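Local coordinates for glycoside hydrolase family 88 protein (PDB 4Q88), which is not characterised but, as a glycoside hydrolase family 88 member, probably acts as a hydrolase on sugar-containing substrates, at residues Gln25-Met30 against Trp39-Tyr44; Tyr44-Met49 against Trp100-Gln105. All coordinates share one frame; numbering follows the deposited sequence. Where two conformers were deposited one is given.

Interaction 1 of 2, residues Gln25-Met30 against Trp39-Tyr44; sequences QRYQSM and WDNAVY
Tyr27 and Tyr44 lay their phenol rings face to face, centroids 4.3 Å apart and planes inclined by 30°. The overlap is offset: Tyr27 CE2 sits over the centre of the Tyr44 ring, while Tyr44 covers Tyr27 nearer its rim. The nearest atoms of the two rings are Tyr27 CD2 and Tyr44 CZ, 3.5 Å apart. Gln28 comes to the edge of the Tyr44 ring, its NE2 donating to Tyr44 OH over 2.9 Å in a nearly straight bond (172°) that lies in its own amide plane; amide and ring stand almost perpendicular. The same hydroxyl also hydrogen-bonds Asn24 OD1, so tyrosine suits this buried place, offering a flat face to the stack and a polar end to two amides. A phenylalanine in its place would probably leave the amides of Gln28 and Asn24 without their shared hydroxyl partner. Each tyrosine has CG anti to its own backbone nitrogen, which sends both rings into the gap between helices; the axes of the two segments come no closer than 13.7 Å. Tyr63 of helix 58-70 touches both rings, and His31 stacks on Tyr27. This is aromatic packing between consecutive helices, as in the (alpha/alpha)6 barrel of this six-hairpin clan.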
ATOM      1  N   GLN A  25      15.852  10.001  -6.468  1.00 25.51           N
ATOM      2  CA  GLN A  25      17.115  10.643  -6.093  1.00 28.09           C
ATOM      3  C   GLN A  25      16.917  11.825  -5.191  1.00 27.39           C
ATOM      4  O   GLN A  25      17.674  11.989  -4.248  1.00 29.70           O
ATOM      5  CB  GLN A  25      17.935  11.006  -7.304  1.00 31.39           C
ATOM      6  CG  GLN A  25      18.496   9.733  -7.883  1.00 35.87           C
ATOM      7  CD  GLN A  25      19.122   9.897  -9.234  1.00 44.54           C
ATOM      8  OE1 GLN A  25      19.408  11.012  -9.679  1.00 47.72           O
ATOM      9  NE2 GLN A  25      19.341   8.766  -9.911  1.00 46.19           N
ATOM     10  N   ARG A  26      15.885  12.606  -5.442  1.00 27.25           N
ATOM     11  CA  ARG A  26      15.559  13.736  -4.560  1.00 29.27           C
ATOM     12  C   ARG A  26      15.315  13.232  -3.162  1.00 30.21           C
ATOM     13  O   ARG A  26      15.883  13.750  -2.191  1.00 29.12           O
ATOM     14  CB  ARG A  26      14.349  14.496  -5.071  1.00 32.23           C
ATOM     15  CG  ARG A  26      13.995  15.743  -4.240  1.00 37.51           C
ATOM     16  CD  ARG A  26      12.539  16.122  -4.375  1.00 39.82           C
ATOM     17  NE  ARG A  26      12.020  16.854  -3.217  1.00 45.80           N
ATOM     18  CZ  ARG A  26      11.324  16.318  -2.199  1.00 48.67           C
ATOM     19  NH1 ARG A  26      11.040  14.988  -2.131  1.00 44.32           N
ATOM     20  NH2 ARG A  26      10.904  17.134  -1.218  1.00 49.08           N
ATOM     21  N   TYR A  27      14.486  12.191  -3.031  1.00 27.54           N
ATOM     22  CA  TYR A  27      14.159  11.696  -1.695  1.00 27.12           C
ATOM     23  C   TYR A  27      15.408  11.156  -0.959  1.00 26.26           C
ATOM     24  O   TYR A  27      15.665  11.517   0.196  1.00 26.59           O
ATOM     25  CB  TYR A  27      13.046  10.621  -1.769  1.00 26.53           C
ATOM     26  CG  TYR A  27      12.655  10.185  -0.415  1.00 26.31           C
ATOM     27  CD1 TYR A  27      11.728  10.911   0.315  1.00 27.30           C
ATOM     28  CD2 TYR A  27      13.230   9.083   0.168  1.00 27.25           C
ATOM     29  CE1 TYR A  27      11.398  10.547   1.597  1.00 28.87           C
ATOM     30  CE2 TYR A  27      12.909   8.708   1.451  1.00 29.47           C
ATOM     31  CZ  TYR A  27      11.980   9.440   2.152  1.00 29.81           C
ATOM     32  OH  TYR A  27      11.636   9.076   3.428  1.00 31.50           O
ATOM     33  N   GLN A  28      16.212  10.326  -1.639  1.00 25.66           N
ATOM     34  CA  GLN A  28      17.368   9.718  -0.993  1.00 26.43           C
ATOM     35  C   GLN A  28      18.482  10.728  -0.712  1.00 29.12           C
ATOM     36  O   GLN A  28      19.218  10.566   0.262  1.00 30.41           O
ATOM     37  CB  GLN A  28      17.905   8.523  -1.799  1.00 26.12           C
ATOM     38  CG  GLN A  28      16.883   7.394  -1.880  1.00 24.58           C
ATOM     39  CD  GLN A  28      17.386   6.122  -2.513  1.00 25.82           C
ATOM     40  OE1 GLN A  28      18.559   5.991  -2.858  1.00 25.80           O
ATOM     41  NE2 GLN A  28      16.498   5.142  -2.619  1.00 24.31           N
ATOM     42  N   SER A  29      18.586  11.780  -1.528  1.00 31.09           N
ATOM     43  CA  SER A  29      19.621  12.793  -1.295  0.70 34.98           C
ATOM     44  C   SER A  29      19.238  13.645  -0.097  1.00 36.26           C
ATOM     45  O   SER A  29      20.101  14.103   0.636  1.00 36.81           O
ATOM     46  CB  SER A  29      19.837  13.680  -2.536  0.70 35.25           C
ATOM     47  OG  SER A  29      18.725  14.528  -2.766  0.70 38.65           O
HETATM   48  N   MSE A  30      17.937  13.838   0.110  1.00 35.53           N
HETATM   49  CA  MSE A  30      17.427  14.687   1.182  0.60 39.19           C
HETATM   50  C   MSE A  30      17.280  13.996   2.509  1.00 38.12           C
HETATM   51  O   MSE A  30      17.329  14.641   3.538  1.00 40.17           O
HETATM   52  CB  MSE A  30      16.035  15.214   0.847  0.60 43.17           C
HETATM   53  CG  MSE A  30      16.046  16.454  -0.041  0.60 48.68           C
HETATM   54 SE   MSE A  30      14.170  16.950  -0.402  0.42 58.38          SE
HETATM   55  CE  MSE A  30      13.544  17.393   1.418  0.60 51.42           C
ATOM     56  N   TRP A  39       5.649   2.393   9.823  1.00 18.90           N
ATOM     57  CA  TRP A  39       4.958   2.199   8.524  1.00 19.51           C
ATOM     58  C   TRP A  39       5.272   3.237   7.426  1.00 19.36           C
ATOM     59  O   TRP A  39       5.345   2.898   6.264  1.00 18.98           O
ATOM     60  CB  TRP A  39       3.430   2.128   8.723  1.00 19.19           C
ATOM     61  CG  TRP A  39       2.853   3.479   9.005  1.00 19.91           C
ATOM     62  CD1 TRP A  39       2.756   4.096  10.215  1.00 21.91           C
ATOM     63  CD2 TRP A  39       2.331   4.392   8.048  1.00 19.94           C
ATOM     64  NE1 TRP A  39       2.209   5.361  10.074  1.00 22.12           N
ATOM     65  CE2 TRP A  39       1.925   5.554   8.748  1.00 21.81           C
ATOM     66  CE3 TRP A  39       2.108   4.324   6.677  1.00 19.52           C
ATOM     67  CZ2 TRP A  39       1.369   6.654   8.091  1.00 22.14           C
ATOM     68  CZ3 TRP A  39       1.576   5.419   6.033  1.00 21.73           C
ATOM     69  CH2 TRP A  39       1.175   6.546   6.741  1.00 23.12           C
ATOM     70  N   ASP A  40       5.379   4.505   7.798  1.00 19.42           N
ATOM     71  CA  ASP A  40       5.514   5.542   6.786  1.00 22.14           C
ATOM     72  C   ASP A  40       6.843   5.421   6.041  1.00 21.59           C
ATOM     73  O   ASP A  40       6.867   5.451   4.792  1.00 20.21           O
ATOM     74  CB  ASP A  40       5.254   6.941   7.377  1.00 23.87           C
ATOM     75  CG  ASP A  40       6.173   7.301   8.540  1.00 28.61           C
ATOM     76  OD1 ASP A  40       6.755   6.443   9.263  1.00 27.97           O
ATOM     77  OD2 ASP A  40       6.313   8.517   8.714  1.00 33.60           O
ATOM     78  N   ASN A  41       7.944   5.222   6.778  1.00 20.84           N
ATOM     79  CA  ASN A  41       9.206   4.893   6.131  1.00 20.03           C
ATOM     80  C   ASN A  41       9.161   3.558   5.418  1.00 18.21           C
ATOM     81  O   ASN A  41       9.675   3.409   4.304  1.00 19.29           O
ATOM     82  CB  ASN A  41      10.336   4.889   7.158  1.00 21.13           C
ATOM     83  CG  ASN A  41      10.572   6.258   7.753  1.00 23.30           C
ATOM     84  OD1 ASN A  41      10.520   7.264   7.050  1.00 24.75           O
ATOM     85  ND2 ASN A  41      10.937   6.301   9.026  1.00 23.71           N
ATOM     86  N   ALA A  42       8.525   2.569   6.049  1.00 18.02           N
ATOM     87  CA  ALA A  42       8.489   1.256   5.481  1.00 17.67           C
ATOM     88  C   ALA A  42       7.717   1.217   4.155  1.00 18.15           C
ATOM     89  O   ALA A  42       8.078   0.465   3.268  1.00 17.17           O
ATOM     90  CB  ALA A  42       7.861   0.249   6.454  1.00 18.12           C
ATOM     91  N   VAL A  43       6.657   2.020   4.034  1.00 18.06           N
ATOM     92  CA  VAL A  43       5.915   2.091   2.738  1.00 17.95           C
ATOM     93  C   VAL A  43       6.832   2.722   1.656  1.00 17.63           C
ATOM     94  O   VAL A  43       6.856   2.261   0.546  1.00 17.64           O
ATOM     95  CB  VAL A  43       4.582   2.841   2.867  1.00 18.04           C
ATOM     96  CG1 VAL A  43       3.953   3.124   1.483  1.00 17.80           C
ATOM     97  CG2 VAL A  43       3.647   1.989   3.703  1.00 19.01           C
ATOM     98  N   TYR A  44       7.594   3.745   2.023  1.00 18.08           N
ATOM     99  CA  TYR A  44       8.554   4.342   1.097  1.00 17.90           C
ATOM    100  C   TYR A  44       9.473   3.186   0.598  1.00 19.23           C
ATOM    101  O   TYR A  44       9.682   3.017  -0.616  1.00 19.96           O
ATOM    102  CB  TYR A  44       9.375   5.488   1.677  1.00 19.64           C
ATOM    103  CG  TYR A  44      10.574   5.678   0.752  1.00 19.99           C
ATOM    104  CD1 TYR A  44      10.434   6.298  -0.482  1.00 20.81           C
ATOM    105  CD2 TYR A  44      11.788   5.072   1.063  1.00 20.88           C
ATOM    106  CE1 TYR A  44      11.522   6.366  -1.386  1.00 22.09           C
ATOM    107  CE2 TYR A  44      12.875   5.141   0.184  1.00 21.71           C
ATOM    108  CZ  TYR A  44      12.732   5.787  -1.026  1.00 21.29           C
ATOM    109  OH  TYR A  44      13.766   5.781  -1.919  1.00 22.34           O
TER

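Interaction 2 of 2, residues Tyr44-Met49 against Trp100-Gln105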
ATOM      1  N   TYR A  44       7.594   3.745   2.023  1.00 18.08           N
ATOM      2  CA  TYR A  44       8.554   4.342   1.097  1.00 17.90           C
ATOM      3  C   TYR A  44       9.473   3.186   0.598  1.00 19.23           C
ATOM      4  O   TYR A  44       9.682   3.017  -0.616  1.00 19.96           O
ATOM      5  CB  TYR A  44       9.375   5.488   1.677  1.00 19.64           C
ATOM      6  CG  TYR A  44      10.574   5.678   0.752  1.00 19.99           C
ATOM      7  CD1 TYR A  44      10.434   6.298  -0.482  1.00 20.81           C
ATOM      8  CD2 TYR A  44      11.788   5.072   1.063  1.00 20.88           C
ATOM      9  CE1 TYR A  44      11.522   6.366  -1.386  1.00 22.09           C
ATOM     10  CE2 TYR A  44      12.875   5.141   0.184  1.00 21.71           C
ATOM     11  CZ  TYR A  44      12.732   5.787  -1.026  1.00 21.29           C
ATOM     12  OH  TYR A  44      13.766   5.781  -1.919  1.00 22.34           O
ATOM     13  N   HIS A  45       9.987   2.362   1.533  1.00 20.03           N
ATOM     14  CA  HIS A  45      10.861   1.240   1.122  1.00 18.97           C
ATOM     15  C   HIS A  45      10.183   0.258   0.208  1.00 18.51           C
ATOM     16  O   HIS A  45      10.849  -0.285  -0.648  1.00 18.99           O
ATOM     17  CB  HIS A  45      11.575   0.580   2.295  1.00 19.90           C
ATOM     18  CG  HIS A  45      12.635   1.460   2.851  1.00 19.82           C
ATOM     19  ND1 HIS A  45      13.875   1.563   2.259  1.00 21.44           N
ATOM     20  CD2 HIS A  45      12.594   2.414   3.810  1.00 19.44           C
ATOM     21  CE1 HIS A  45      14.588   2.464   2.906  1.00 20.02           C
ATOM     22  NE2 HIS A  45      13.819   3.018   3.828  1.00 19.80           N
ATOM     23  N   THR A  46       8.895  -0.043   0.369  1.00 18.57           N
ATOM     24  CA  THR A  46       8.188  -0.837  -0.671  1.00 18.40           C
ATOM     25  C   THR A  46       8.268  -0.208  -2.074  1.00 17.97           C
ATOM     26  O   THR A  46       8.484  -0.910  -3.070  1.00 18.90           O
ATOM     27  CB  THR A  46       6.712  -1.197  -0.290  1.00 18.20           C
ATOM     28  OG1 THR A  46       5.839  -0.056  -0.330  1.00 18.27           O
ATOM     29  CG2 THR A  46       6.671  -1.819   1.070  1.00 18.11           C
ATOM     30  N   GLY A  47       8.153   1.105  -2.166  1.00 16.97           N
ATOM     31  CA  GLY A  47       8.351   1.796  -3.419  1.00 18.53           C
ATOM     32  C   GLY A  47       9.756   1.685  -3.946  1.00 17.31           C
ATOM     33  O   GLY A  47       9.990   1.386  -5.121  1.00 18.96           O
ATOM     34  N   ASN A  48      10.723   1.888  -3.057  1.00 17.80           N
ATOM     35  CA  ASN A  48      12.135   1.758  -3.449  1.00 18.70           C
ATOM     36  C   ASN A  48      12.456   0.358  -3.951  1.00 18.68           C
ATOM     37  O   ASN A  48      13.162   0.178  -4.957  1.00 19.71           O
ATOM     38  CB  ASN A  48      13.048   2.135  -2.297  1.00 18.57           C
ATOM     39  CG  ASN A  48      14.504   2.276  -2.742  1.00 19.33           C
ATOM     40  OD1 ASN A  48      14.795   2.949  -3.718  1.00 20.39           O
ATOM     41  ND2 ASN A  48      15.397   1.675  -2.023  1.00 21.68           N
HETATM   42  N   MSE A  49      11.919  -0.678  -3.291  1.00 19.32           N
HETATM   43  CA  MSE A  49      12.179  -2.037  -3.751  1.00 19.29           C
HETATM   44  C   MSE A  49      11.552  -2.282  -5.136  1.00 19.29           C
HETATM   45  O   MSE A  49      12.087  -3.060  -5.987  1.00 19.63           O
HETATM   46  CB  MSE A  49      11.664  -3.017  -2.653  1.00 20.31           C
HETATM   47  CG  MSE A  49      12.398  -3.023  -1.302  1.00 22.02           C
HETATM   48 SE   MSE A  49      14.335  -3.218  -1.622  0.70 28.03          SE
HETATM   49  CE  MSE A  49      14.453  -4.867  -2.627  1.00 25.69           C
ATOM     50  N   TRP A 100       4.025  -1.867  12.379  1.00 17.97           N
ATOM     51  CA  TRP A 100       5.391  -2.269  12.769  1.00 18.61           C
ATOM     52  C   TRP A 100       5.794  -3.560  12.076  1.00 17.96           C
ATOM     53  O   TRP A 100       6.818  -4.138  12.359  1.00 19.43           O
ATOM     54  CB  TRP A 100       5.484  -2.442  14.276  1.00 20.01           C
ATOM     55  CG  TRP A 100       5.617  -1.132  14.988  1.00 20.36           C
ATOM     56  CD1 TRP A 100       4.727  -0.576  15.879  1.00 21.93           C
ATOM     57  CD2 TRP A 100       6.743  -0.269  14.939  1.00 21.43           C
ATOM     58  NE1 TRP A 100       5.239   0.608  16.358  1.00 24.33           N
ATOM     59  CE2 TRP A 100       6.472   0.826  15.799  1.00 23.10           C
ATOM     60  CE3 TRP A 100       7.951  -0.284  14.214  1.00 22.95           C
ATOM     61  CZ2 TRP A 100       7.371   1.906  15.949  1.00 24.84           C
ATOM     62  CZ3 TRP A 100       8.859   0.767  14.378  1.00 24.16           C
ATOM     63  CH2 TRP A 100       8.568   1.842  15.254  1.00 25.72           C
ATOM     64  N   GLN A 101       4.989  -3.971  11.124  1.00 18.04           N
ATOM     65  CA  GLN A 101       5.224  -5.233  10.374  1.00 18.57           C
ATOM     66  C   GLN A 101       5.427  -5.057   8.873  1.00 17.93           C
ATOM     67  O   GLN A 101       5.962  -5.943   8.182  1.00 17.85           O
ATOM     68  CB  GLN A 101       4.065  -6.180  10.619  1.00 18.42           C
ATOM     69  CG  GLN A 101       3.864  -6.578  12.064  1.00 18.51           C
ATOM     70  CD  GLN A 101       2.655  -7.475  12.279  1.00 19.14           C
ATOM     71  OE1 GLN A 101       1.744  -7.517  11.449  1.00 19.68           O
ATOM     72  NE2 GLN A 101       2.624  -8.195  13.404  1.00 19.57           N
ATOM     73  N   VAL A 102       5.049  -3.910   8.326  1.00 18.34           N
ATOM     74  CA  VAL A 102       5.265  -3.633   6.891  1.00 18.27           C
ATOM     75  C   VAL A 102       6.757  -3.589   6.529  1.00 17.98           C
ATOM     76  O   VAL A 102       7.127  -3.984   5.403  1.00 17.62           O
ATOM     77  CB  VAL A 102       4.478  -2.371   6.397  1.00 18.59           C
ATOM     78  CG1 VAL A 102       4.674  -1.207   7.335  1.00 19.05           C
ATOM     79  CG2 VAL A 102       4.826  -1.973   4.973  1.00 18.11           C
ATOM     80  N   CYS A 103       7.629  -3.216   7.482  1.00 18.15           N
ATOM     81  CA  CYS A 103       9.055  -3.321   7.278  1.00 18.25           C
ATOM     82  C   CYS A 103       9.464  -4.740   6.845  1.00 17.84           C
ATOM     83  O   CYS A 103      10.430  -4.931   6.049  1.00 18.70           O
ATOM     84  CB  CYS A 103       9.848  -2.877   8.514  1.00 19.51           C
ATOM     85  SG  CYS A 103       9.537  -3.845   9.976  1.00 19.80           S
ATOM     86  N   PHE A 104       8.749  -5.749   7.327  1.00 16.66           N
ATOM     87  CA  PHE A 104       9.071  -7.151   6.983  1.00 17.65           C
ATOM     88  C   PHE A 104       8.961  -7.460   5.482  1.00 18.90           C
ATOM     89  O   PHE A 104       9.610  -8.434   4.993  1.00 18.89           O
ATOM     90  CB  PHE A 104       8.172  -8.157   7.731  1.00 17.94           C
ATOM     91  CG  PHE A 104       8.199  -8.086   9.237  1.00 18.45           C
ATOM     92  CD1 PHE A 104       9.241  -7.541   9.936  1.00 19.93           C
ATOM     93  CD2 PHE A 104       7.142  -8.656   9.971  1.00 19.20           C
ATOM     94  CE1 PHE A 104       9.243  -7.484  11.310  1.00 19.21           C
ATOM     95  CE2 PHE A 104       7.128  -8.599  11.339  1.00 19.98           C
ATOM     96  CZ  PHE A 104       8.192  -8.042  12.026  1.00 20.79           C
ATOM     97  N   GLN A 105       8.176  -6.667   4.753  1.00 17.33           N
ATOM     98  CA  GLN A 105       8.086  -6.854   3.308  1.00 17.21           C
ATOM     99  C   GLN A 105       9.458  -6.604   2.677  1.00 17.93           C
ATOM    100  O   GLN A 105       9.938  -7.389   1.848  1.00 17.45           O
ATOM    101  CB  GLN A 105       7.065  -5.884   2.684  1.00 17.96           C
ATOM    102  CG  GLN A 105       5.651  -6.073   3.216  1.00 17.58           C
ATOM    103  CD  GLN A 105       4.620  -5.234   2.457  1.00 18.79           C
ATOM    104  OE1 GLN A 105       4.793  -4.929   1.288  1.00 17.45           O
ATOM    105  NE2 GLN A 105       3.558  -4.839   3.146  1.00 19.52           N
TER
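Helix 39-55 of the all-helical barrel meets the segment 100-105, at the beginning of helix 103-113, through a small, wholly buried contact, centred about 9 Å from the middle of the chain. Thr46 carries it on one side, Val102 and Gln105 on the other, and only 92 Å² of surface is covered. The methyl CG2 of Thr46 does the touching: it lies 3.6 Å from Gln105 OE1 and 4.3 Å from Val102 CG2, a van der Waals approach in which the methyl fills space beside the glutamine amide. Thr46 and Gln105 have the closest pair of CA atoms, 7.2 Å apart, and a short branched residue fits so narrow a gap.

Threonine is useful here because its two branches divide the work. With chi1 at 71°, OG1 sits between the backbone nitrogen and the carbonyl carbon, where it bonds to Val43 O, a residue three positions earlier in the same helix, and also to Tyr146 OH. In this six-hairpin, (alpha/alpha)6 type of barrel, the bond to Tyr146 joins helix 39-55 to helix 144-159. Gln105 runs extended beyond CG, and its NE2 hydrogen-bonds the carbonyl oxygens of Tyr146 and Met147 in that helix. Anchoring the NE2 side of the amide in this way is likely to keep OE1 beside the Thr46 methyl. Val102, purely apolar, adds its methyl CG2 beside Thr46 and also packs against Met147.

How the interactions relate
Helix 39-55 serves both contacts, and Tyr44 belongs to both ranges although its ring works in interaction 1 alone. The helix presents different residues to different neighbours: Tyr44 meets helix 13-30, Thr46 the start of helix 103-113. The centres lie about 10 Å apart, interaction 2 being the deeper, about 9 Å from the centre of the chain against about 14 Å. They also touch directly: Ala42 CB packs 3.6 Å from Val102 CG1, and the polar atoms Gln28 NE2 and Asn48 OD1 approach closely, to 3.0 Å. Asn24 joins the two further, bonding to both Tyr44 and Asn48. Both are packing between helices of the barrel.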